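Local coordinates for hypothetical protein TTHA1785 (Thermus thermophilus, PDB 2EPG), which probably joins RNA ends in RNA repair as a manganese-dependent, GTP-using ligase of the RtcB family, at residues A[292-297]-A[342-347]; A[67-72]-A[346-351]; A[128-133]-A[316-321]. All coordinates share one frame; numbering follows the deposited sequence.

How the contacts relate
Contacts 1 and 2 are neighbours around one beta hairpin: contact 1 sets helix 288-321 against strand 332-347, and contact 2 ties the turn at the end of that strand to residues 67-69. Their centres lie about 14 Å apart, and they touch where Phe344 CD2 meets Arg351 NH1 at 3.4 Å. Contact 3 uses the far end of helix 288-321, on the opposite side of the chain's centre, its centre about 38 Å from that of contact 1 and about 44 Å from that of contact 2. Contacts 1 and 3 each approach predicted GMP-binding residues, with side-chain separations of about 8 Å (Met297 to Asn340) and about 7 Å (Phe319 to Leu217); contact 2 lies away from these sites.

Contact 1 (A[292-297]-A[342-347]); sequences DYLQAM and AKFEEH
Met297, present as selenomethionine, and Leu294 project from one side of helix 288-321 onto Ala342 and Phe344 of strand 332-347. Met297 begins against its own helix: its CB sits 3.9 Å above the ring plane of Tyr293, toward the rim of that face. With CG anti to the backbone N (chi1 -175°), the chain leaves toward the strand, then bends at both chi2 and chi3. The selenium rides over the backbone of Ala342, with SE 3.7 Å from Ala342 O and 3.8 Å from Ala342 N. The terminal methyl folds back onto the alanine side chain, where Met297 CE and Ala342 CB are only 3.2 Å apart, tighter than normal for two carbons, so the exact placing of the methyl is somewhat doubtful. Val103 and Ile107 also lie against this side chain.

One turn back along the helix, Leu294 crosses Phe344 at about a right angle. Its CD1 meets the ring at the edge, close to the ring plane, and is 3.8 Å from Phe344 CZ. The ring has a second kind of partner in Arg351, with which it makes a cation-pi interaction.

No hydrogen bond links residues 292-297 to 342-347. Further along the strand, His347 NE2 donates to Glu345 OE1 (2.8 Å, 165° at the hydrogen), OE1 accepting through its anti lone pair and lying in the imidazole plane; Glu345 OE2 pairs with Arg356.

The arrangement is an apolar helix-on-strand packing inside the RtcB fold. It lies beside the predicted catalytic centre, because His339, predicted to bind manganese and GMP, and Asn340, predicted to bind GMP, occupy the same strand just ahead of Ala342, and the side chains of Met297 and Asn340 are about 8 Å apart.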
loop_
_atom_site.group_PDB
_atom_site.type_symbol
_atom_site.label_atom_id
_atom_site.label_comp_id
_atom_site.label_asym_id
_atom_site.label_seq_id
_atom_site.Cartn_x
_atom_site.Cartn_y
_atom_site.Cartn_z
ATOM N N ASP A 292 -20.662 -5.653 -6.518
ATOM C CA ASP A 292 -20.434 -4.444 -7.306
ATOM C C ASP A 292 -19.279 -3.615 -6.767
ATOM O O ASP A 292 -18.440 -3.147 -7.534
ATOM C CB ASP A 292 -21.694 -3.589 -7.361
ATOM C CG ASP A 292 -22.748 -4.153 -8.308
ATOM O OD1 ASP A 292 -23.841 -3.569 -8.367
ATOM O OD2 ASP A 292 -22.496 -5.158 -8.998
ATOM N N TYR A 293 -19.238 -3.434 -5.451
ATOM C CA TYR A 293 -18.168 -2.657 -4.833
ATOM C C TYR A 293 -16.822 -3.312 -5.099
ATOM O O TYR A 293 -15.833 -2.631 -5.416
ATOM C CB TYR A 293 -18.366 -2.532 -3.313
ATOM C CG TYR A 293 -17.121 -2.002 -2.604
ATOM C CD1 TYR A 293 -16.669 -0.697 -2.830
ATOM C CD2 TYR A 293 -16.357 -2.832 -1.772
ATOM C CE1 TYR A 293 -15.495 -0.227 -2.259
ATOM C CE2 TYR A 293 -15.165 -2.370 -1.194
ATOM C CZ TYR A 293 -14.738 -1.065 -1.442
ATOM O OH TYR A 293 -13.548 -0.601 -0.893
ATOM N N LEU A 294 -16.782 -4.632 -4.976
ATOM C CA LEU A 294 -15.536 -5.357 -5.191
ATOM C C LEU A 294 -15.062 -5.148 -6.619
ATOM O O LEU A 294 -13.869 -4.955 -6.854
ATOM C CB LEU A 294 -15.712 -6.852 -4.887
ATOM C CG LEU A 294 -15.634 -7.206 -3.391
ATOM C CD1 LEU A 294 -16.103 -8.640 -3.157
ATOM C CD2 LEU A 294 -14.197 -7.026 -2.901
ATOM N N GLN A 295 -15.995 -5.157 -7.573
ATOM C CA GLN A 295 -15.623 -4.946 -8.967
ATOM C C GLN A 295 -15.158 -3.528 -9.231
ATOM O O GLN A 295 -14.236 -3.311 -10.006
ATOM C CB GLN A 295 -16.795 -5.285 -9.888
ATOM C CG GLN A 295 -17.042 -6.760 -10.026
ATOM C CD GLN A 295 -18.413 -7.050 -10.612
ATOM O OE1 GLN A 295 -18.868 -6.363 -11.527
ATOM N NE2 GLN A 295 -19.068 -8.076 -10.098
ATOM N N ALA A 296 -15.803 -2.558 -8.594
ATOM C CA ALA A 296 -15.445 -1.145 -8.753
ATOM C C ALA A 296 -14.137 -0.825 -8.003
ATOM O O ALA A 296 -13.325 0.006 -8.428
ATOM C CB ALA A 296 -16.589 -0.265 -8.221
HETATM N N MSE A 297 -13.953 -1.482 -6.867
HETATM C CA MSE A 297 -12.745 -1.284 -6.066
HETATM C C MSE A 297 -11.552 -1.816 -6.856
HETATM O O MSE A 297 -10.500 -1.198 -6.896
HETATM C CB MSE A 297 -12.884 -2.024 -4.731
HETATM C CG MSE A 297 -11.746 -1.800 -3.771
HETATM SE SE MSE A 297 -11.097 -3.537 -3.165
HETATM C CE MSE A 297 -12.387 -3.880 -1.799
ATOM N N ALA A 342 -8.470 -4.718 -0.621
ATOM C CA ALA A 342 -9.098 -5.953 -0.163
ATOM C C ALA A 342 -8.841 -6.893 -1.329
ATOM O O ALA A 342 -9.070 -6.535 -2.485
ATOM C CB ALA A 342 -10.588 -5.773 0.058
ATOM N N LYS A 343 -8.350 -8.086 -1.030
ATOM C CA LYS A 343 -8.024 -9.036 -2.077
ATOM C C LYS A 343 -8.404 -10.437 -1.684
ATOM O O LYS A 343 -8.351 -10.792 -0.499
ATOM C CB LYS A 343 -6.521 -9.009 -2.345
ATOM C CG LYS A 343 -5.971 -7.604 -2.545
ATOM C CD LYS A 343 -4.586 -7.654 -3.106
ATOM C CE LYS A 343 -4.571 -8.315 -4.469
ATOM N NZ LYS A 343 -3.157 -8.619 -4.791
ATOM N N PHE A 344 -8.790 -11.236 -2.670
ATOM C CA PHE A 344 -9.125 -12.616 -2.383
ATOM C C PHE A 344 -7.807 -13.378 -2.373
ATOM O O PHE A 344 -7.044 -13.325 -3.330
ATOM C CB PHE A 344 -10.066 -13.195 -3.440
ATOM C CG PHE A 344 -11.494 -12.735 -3.287
ATOM C CD1 PHE A 344 -11.972 -11.643 -4.007
ATOM C CD2 PHE A 344 -12.353 -13.387 -2.405
ATOM C CE1 PHE A 344 -13.300 -11.211 -3.846
ATOM C CE2 PHE A 344 -13.670 -12.967 -2.239
ATOM C CZ PHE A 344 -14.148 -11.879 -2.961
ATOM N N GLU A 345 -7.548 -14.094 -1.287
ATOM C CA GLU A 345 -6.306 -14.843 -1.146
ATOM C C GLU A 345 -6.552 -16.200 -0.483
ATOM O O GLU A 345 -7.602 -16.426 0.122
ATOM C CB GLU A 345 -5.317 -14.035 -0.300
ATOM C CG GLU A 345 -4.936 -12.684 -0.888
ATOM C CD GLU A 345 -4.038 -11.861 0.031
ATOM O OE1 GLU A 345 -3.777 -12.278 1.196
ATOM O OE2 GLU A 345 -3.596 -10.781 -0.418
ATOM N N GLU A 346 -5.584 -17.099 -0.626
ATOM C CA GLU A 346 -5.647 -18.427 -0.031
ATOM C C GLU A 346 -4.976 -18.384 1.331
ATOM O O GLU A 346 -3.788 -18.087 1.422
ATOM C CB GLU A 346 -4.899 -19.450 -0.884
ATOM C CG GLU A 346 -5.510 -19.715 -2.243
ATOM C CD GLU A 346 -6.869 -20.383 -2.144
ATOM O OE1 GLU A 346 -7.811 -19.878 -2.804
ATOM O OE2 GLU A 346 -6.985 -21.404 -1.412
ATOM N N HIS A 347 -5.755 -18.676 2.372
ATOM C CA HIS A 347 -5.291 -18.718 3.765
ATOM C C HIS A 347 -6.101 -19.820 4.449
ATOM O O HIS A 347 -7.315 -19.915 4.257
ATOM C CB HIS A 347 -5.556 -17.392 4.481
ATOM C CG HIS A 347 -4.799 -16.231 3.918
ATOM N ND1 HIS A 347 -3.445 -16.047 4.124
ATOM C CD2 HIS A 347 -5.209 -15.186 3.160
ATOM C CE1 HIS A 347 -3.058 -14.939 3.519
ATOM N NE2 HIS A 347 -4.110 -14.396 2.927
#

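Contact 2 (A[67-72]-A[346-351]); sequences VEPALA and EHRGRR
Arg348 starts with CG anti to its own carbonyl carbon (chi1 -43°), bends sharply at chi2 (-110°) and then runs extended, which carries its guanidinium across to the backbone carbonyl of Glu68. Both terminal nitrogens donate hydrogen bonds to that single oxygen, end-on, Arg348 NH2 at 2.8 Å and Arg348 NH1 at 2.9 Å from Glu68 O, and both bonds are bent at the hydrogen. The oxygen lies close to the guanidinium plane; NH2 approaches almost head-on to the carbonyl (165° at the oxygen), whereas NH1 comes in from further off that line but within the carbonyl plane.

The arginine springs from a type I' turn spanning His347 to Arg350, the tight two-residue reversal of a beta hairpin that joins strands 332-347 and 350-357. Paired backbone bonds close it, from His347 N to Arg350 O at 2.9 Å and from Arg350 N to His347 O at 3.0 Å, and both Arg348 and Gly349 adopt positive phi.

Carbon flanks the gripped carbonyl. Val67 CG1, anti to the backbone N, lies 3.5 Å from Arg348 NH2, its side chain sliding past the arginine in the opposite direction. Pro69, entered through a cis peptide bond, sets CD at the guanidinium edge, 3.9 Å from Arg348 NH1. The Glu68 carboxylate is engaged differently, with OE2 accepting a hydrogen bond from Asp33 N.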
loop_
_atom_site.group_PDB
_atom_site.type_symbol
_atom_site.label_atom_id
_atom_site.label_comp_id
_atom_site.label_asym_id
_atom_site.label_seq_id
_atom_site.Cartn_x
_atom_site.Cartn_y
_atom_site.Cartn_z
ATOM N N VAL A 67 -12.724 -14.026 9.913
ATOM C CA VAL A 67 -11.845 -15.155 10.204
ATOM C C VAL A 67 -10.921 -14.740 11.350
ATOM O O VAL A 67 -10.344 -13.647 11.336
ATOM C CB VAL A 67 -11.010 -15.542 8.950
ATOM C CG1 VAL A 67 -10.066 -16.725 9.256
ATOM C CG2 VAL A 67 -11.956 -15.898 7.787
ATOM N N GLU A 68 -10.798 -15.598 12.358
ATOM C CA GLU A 68 -9.949 -15.292 13.499
ATOM C C GLU A 68 -8.468 -15.287 13.111
ATOM O O GLU A 68 -7.998 -16.195 12.423
ATOM C CB GLU A 68 -10.181 -16.321 14.616
ATOM C CG GLU A 68 -9.487 -15.980 15.924
ATOM C CD GLU A 68 -10.044 -16.795 17.086
ATOM O OE1 GLU A 68 -9.676 -17.984 17.218
ATOM O OE2 GLU A 68 -10.868 -16.249 17.852
ATOM N N PRO A 69 -7.713 -14.259 13.549
ATOM C CA PRO A 69 -8.205 -13.147 14.363
ATOM C C PRO A 69 -8.244 -11.858 13.555
ATOM O O PRO A 69 -7.628 -11.771 12.495
ATOM C CB PRO A 69 -7.156 -13.047 15.451
ATOM C CG PRO A 69 -5.870 -13.208 14.622
ATOM C CD PRO A 69 -6.241 -14.355 13.639
ATOM N N ALA A 70 -8.964 -10.861 14.064
ATOM C CA ALA A 70 -8.995 -9.555 13.424
ATOM C C ALA A 70 -7.623 -9.027 13.852
ATOM O O ALA A 70 -7.224 -9.252 14.997
ATOM C CB ALA A 70 -10.129 -8.683 14.013
ATOM N N LEU A 71 -6.915 -8.331 12.962
ATOM C CA LEU A 71 -5.567 -7.851 13.266
ATOM C C LEU A 71 -5.281 -6.379 13.066
ATOM O O LEU A 71 -5.942 -5.690 12.288
ATOM C CB LEU A 71 -4.538 -8.611 12.422
ATOM C CG LEU A 71 -4.339 -10.102 12.650
ATOM C CD1 LEU A 71 -4.257 -10.806 11.314
ATOM C CD2 LEU A 71 -3.070 -10.326 13.482
ATOM N N ALA A 72 -4.237 -5.923 13.747
ATOM C CA ALA A 72 -3.778 -4.542 13.649
ATOM C C ALA A 72 -2.255 -4.513 13.782
ATOM O O ALA A 72 -1.692 -5.181 14.656
ATOM C CB ALA A 72 -4.403 -3.686 14.737
ATOM N N GLU A 346 -5.584 -17.099 -0.626
ATOM C CA GLU A 346 -5.647 -18.427 -0.031
ATOM C C GLU A 346 -4.976 -18.384 1.331
ATOM O O GLU A 346 -3.788 -18.087 1.422
ATOM C CB GLU A 346 -4.899 -19.450 -0.884
ATOM C CG GLU A 346 -5.510 -19.715 -2.243
ATOM C CD GLU A 346 -6.869 -20.383 -2.144
ATOM O OE1 GLU A 346 -7.811 -19.878 -2.804
ATOM O OE2 GLU A 346 -6.985 -21.404 -1.412
ATOM N N HIS A 347 -5.755 -18.676 2.372
ATOM C CA HIS A 347 -5.291 -18.718 3.765
ATOM C C HIS A 347 -6.101 -19.820 4.449
ATOM O O HIS A 347 -7.315 -19.915 4.257
ATOM C CB HIS A 347 -5.556 -17.392 4.481
ATOM C CG HIS A 347 -4.799 -16.231 3.918
ATOM N ND1 HIS A 347 -3.445 -16.047 4.124
ATOM C CD2 HIS A 347 -5.209 -15.186 3.160
ATOM C CE1 HIS A 347 -3.058 -14.939 3.519
ATOM N NE2 HIS A 347 -4.110 -14.396 2.927
ATOM N N ARG A 348 -5.418 -20.657 5.226
ATOM C CA ARG A 348 -6.038 -21.767 5.950
ATOM C C ARG A 348 -6.728 -22.715 4.973
ATOM O O ARG A 348 -7.810 -23.242 5.249
ATOM C CB ARG A 348 -7.050 -21.223 6.949
ATOM C CG ARG A 348 -6.562 -20.006 7.718
ATOM C CD ARG A 348 -6.292 -20.324 9.170
ATOM N NE ARG A 348 -5.658 -19.209 9.860
ATOM C CZ ARG A 348 -6.288 -18.399 10.701
ATOM N NH1 ARG A 348 -5.621 -17.411 11.281
ATOM N NH2 ARG A 348 -7.579 -18.574 10.960
ATOM N N GLY A 349 -6.100 -22.909 3.818
ATOM C CA GLY A 349 -6.649 -23.777 2.795
ATOM C C GLY A 349 -7.943 -23.294 2.166
ATOM O O GLY A 349 -8.601 -24.058 1.469
ATOM N N ARG A 350 -8.326 -22.041 2.401
ATOM C CA ARG A 350 -9.575 -21.521 1.830
ATOM C C ARG A 350 -9.395 -20.172 1.137
ATOM O O ARG A 350 -8.394 -19.478 1.336
ATOM C CB ARG A 350 -10.642 -21.362 2.916
ATOM C CG ARG A 350 -11.173 -22.672 3.484
ATOM C CD ARG A 350 -12.190 -22.451 4.605
ATOM N NE ARG A 350 -11.584 -21.917 5.826
ATOM C CZ ARG A 350 -10.707 -22.576 6.587
ATOM N NH1 ARG A 350 -10.212 -22.007 7.677
ATOM N NH2 ARG A 350 -10.320 -23.804 6.266
ATOM N N ARG A 351 -10.374 -19.803 0.318
ATOM C CA ARG A 351 -10.326 -18.525 -0.368
ATOM C C ARG A 351 -11.020 -17.533 0.556
ATOM O O ARG A 351 -12.177 -17.726 0.929
ATOM C CB ARG A 351 -11.068 -18.619 -1.697
ATOM C CG ARG A 351 -11.290 -17.288 -2.414
ATOM C CD ARG A 351 -11.934 -17.562 -3.777
ATOM N NE ARG A 351 -12.889 -16.538 -4.181
ATOM C CZ ARG A 351 -12.626 -15.573 -5.048
ATOM N NH1 ARG A 351 -13.565 -14.687 -5.351
ATOM N NH2 ARG A 351 -11.424 -15.500 -5.618
#

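Contact 3 (A[128-133]-A[316-321]); sequences KELADA and REAFEK
Ala318 is the first residue of 316-321 to meet residues 128-133, at the point where the two backbones come nearest: its CA is 5.1 Å from that of Ala133. Two small side chains permit this approach. Ala318 CB lies 4.0 Å from Ala133 CB, and Ala133 CB also rests against the carbonyl Ala318 O at 3.8 Å. The short helical segments run roughly antiparallel, their directions 140° apart, with their axes approaching to 8.7 Å.

Phe319 comes next. Its CB points away from the other helix, but chi1 of -85° places CG anti to the carbonyl carbon and lets the ring return to Leu130. Leu130 CD1 stands over one face in a CH-pi contact, 4.0 Å from the Phe319 ring centroid and 22° off the ring normal, shifted toward the CD2-CE2 side of the ring. The second methyl, Leu130 CD2, reaches the far end of the ring at Phe319 CZ, 3.8 Å away. Leu123 touches both side chains, and Leu331 and His329 also pack on the ring. With an alanine at Phe319, Leu130 would probably lose the aromatic face beneath its methyls, and a gap would open between the helices and Leu123.

Beyond it, Glu320 turns to another part of the fold, where OE2 is hydrogen-bonded to His329 NE2. No hydrogen bond or ion pair joins the two segments. Their buried interface thus depends on close-fitting carbon surfaces: the alanines allow the close helix spacing, and the leucine-phenylalanine pair fills the wider part beside them.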
loop_
_atom_site.group_PDB
_atom_site.type_symbol
_atom_site.label_atom_id
_atom_site.label_comp_id
_atom_site.label_asym_id
_atom_site.label_seq_id
_atom_site.Cartn_x
_atom_site.Cartn_y
_atom_site.Cartn_z
ATOM N N LYS A 128 20.329 19.073 -8.884
ATOM C CA LYS A 128 19.462 20.184 -9.237
ATOM C C LYS A 128 18.771 19.916 -10.568
ATOM O O LYS A 128 17.559 20.032 -10.667
ATOM C CB LYS A 128 20.282 21.480 -9.293
ATOM C CG LYS A 128 19.468 22.760 -9.277
ATOM C CD LYS A 128 19.047 23.190 -10.681
ATOM C CE LYS A 128 18.485 24.613 -10.664
ATOM N NZ LYS A 128 19.451 25.530 -9.986
ATOM N N GLU A 129 19.541 19.553 -11.589
ATOM C CA GLU A 129 18.974 19.263 -12.903
ATOM C C GLU A 129 17.845 18.224 -12.810
ATOM O O GLU A 129 16.792 18.386 -13.427
ATOM C CB GLU A 129 20.048 18.729 -13.856
ATOM C CG GLU A 129 21.174 19.696 -14.201
ATOM C CD GLU A 129 22.018 20.054 -12.995
ATOM O OE1 GLU A 129 22.305 19.152 -12.180
ATOM O OE2 GLU A 129 22.401 21.233 -12.867
ATOM N N LEU A 130 18.074 17.163 -12.040
ATOM C CA LEU A 130 17.092 16.093 -11.887
ATOM C C LEU A 130 15.836 16.584 -11.177
ATOM O O LEU A 130 14.723 16.328 -11.628
ATOM C CB LEU A 130 17.716 14.915 -11.132
ATOM C CG LEU A 130 16.841 13.679 -10.903
ATOM C CD1 LEU A 130 16.351 13.124 -12.237
ATOM C CD2 LEU A 130 17.648 12.621 -10.138
ATOM N N ALA A 131 16.011 17.302 -10.075
ATOM C CA ALA A 131 14.869 17.820 -9.345
ATOM C C ALA A 131 13.982 18.615 -10.312
ATOM O O ALA A 131 12.769 18.387 -10.392
ATOM C CB ALA A 131 15.339 18.706 -8.184
ATOM N N ASP A 132 14.595 19.531 -11.060
ATOM C CA ASP A 132 13.865 20.350 -12.027
ATOM C C ASP A 132 13.204 19.509 -13.110
ATOM O O ASP A 132 12.081 19.792 -13.526
ATOM C CB ASP A 132 14.810 21.356 -12.698
ATOM C CG ASP A 132 15.379 22.360 -11.724
ATOM O OD1 ASP A 132 16.424 22.952 -12.052
ATOM O OD2 ASP A 132 14.784 22.567 -10.643
ATOM N N ALA A 133 13.902 18.485 -13.584
ATOM C CA ALA A 133 13.336 17.636 -14.622
ATOM C C ALA A 133 12.159 16.828 -14.067
ATOM O O ALA A 133 11.163 16.634 -14.761
ATOM C CB ALA A 133 14.409 16.709 -15.190
ATOM N N ARG A 316 11.826 7.837 -15.472
ATOM C CA ARG A 316 12.895 7.427 -16.355
ATOM C C ARG A 316 13.189 8.568 -17.333
ATOM O O ARG A 316 14.352 8.869 -17.585
ATOM C CB ARG A 316 12.506 6.148 -17.101
ATOM C CG ARG A 316 12.514 4.915 -16.194
ATOM C CD ARG A 316 11.829 3.710 -16.804
ATOM N NE ARG A 316 11.961 2.532 -15.941
ATOM C CZ ARG A 316 11.105 1.522 -15.937
ATOM N NH1 ARG A 316 11.292 0.486 -15.126
ATOM N NH2 ARG A 316 10.047 1.552 -16.744
ATOM N N GLU A 317 12.144 9.222 -17.851
ATOM C CA GLU A 317 12.334 10.324 -18.799
ATOM C C GLU A 317 13.091 11.483 -18.165
ATOM O O GLU A 317 13.869 12.165 -18.827
ATOM C CB GLU A 317 10.995 10.830 -19.339
ATOM C CG GLU A 317 10.203 9.781 -20.113
ATOM C CD GLU A 317 8.920 10.342 -20.723
ATOM O OE1 GLU A 317 8.297 11.223 -20.084
ATOM O OE2 GLU A 317 8.535 9.888 -21.826
ATOM N N ALA A 318 12.871 11.705 -16.880
ATOM C CA ALA A 318 13.570 12.781 -16.206
ATOM C C ALA A 318 15.058 12.461 -16.046
ATOM O O ALA A 318 15.899 13.336 -16.232
ATOM C CB ALA A 318 12.934 13.050 -14.850
ATOM N N PHE A 319 15.402 11.216 -15.719
ATOM C CA PHE A 319 16.817 10.880 -15.553
ATOM C C PHE A 319 17.536 11.056 -16.883
ATOM O O PHE A 319 18.612 11.648 -16.949
ATOM C CB PHE A 319 16.995 9.441 -15.053
ATOM C CG PHE A 319 16.906 9.298 -13.550
ATOM C CD1 PHE A 319 18.027 8.942 -12.807
ATOM C CD2 PHE A 319 15.703 9.507 -12.880
ATOM C CE1 PHE A 319 17.956 8.792 -11.406
ATOM C CE2 PHE A 319 15.622 9.363 -11.486
ATOM C CZ PHE A 319 16.750 9.004 -10.752
ATOM N N GLU A 320 16.919 10.557 -17.945
ATOM C CA GLU A 320 17.491 10.656 -19.275
ATOM C C GLU A 320 17.624 12.118 -19.745
ATOM O O GLU A 320 18.617 12.490 -20.358
ATOM C CB GLU A 320 16.636 9.845 -20.248
ATOM C CG GLU A 320 16.788 8.360 -20.058
ATOM C CD GLU A 320 15.604 7.572 -20.567
ATOM O OE1 GLU A 320 14.804 8.140 -21.339
ATOM O OE2 GLU A 320 15.479 6.379 -20.193
ATOM N N LYS A 321 16.626 12.939 -19.439
ATOM C CA LYS A 321 16.644 14.343 -19.829
ATOM C C LYS A 321 17.878 15.059 -19.262
ATOM O O LYS A 321 18.421 15.964 -19.893
ATOM C CB LYS A 321 15.356 15.025 -19.340
ATOM C CG LYS A 321 14.969 16.299 -20.081
ATOM C CD LYS A 321 15.852 17.458 -19.679
ATOM C CE LYS A 321 15.465 18.738 -20.405
ATOM N NZ LYS A 321 16.400 19.858 -20.067
#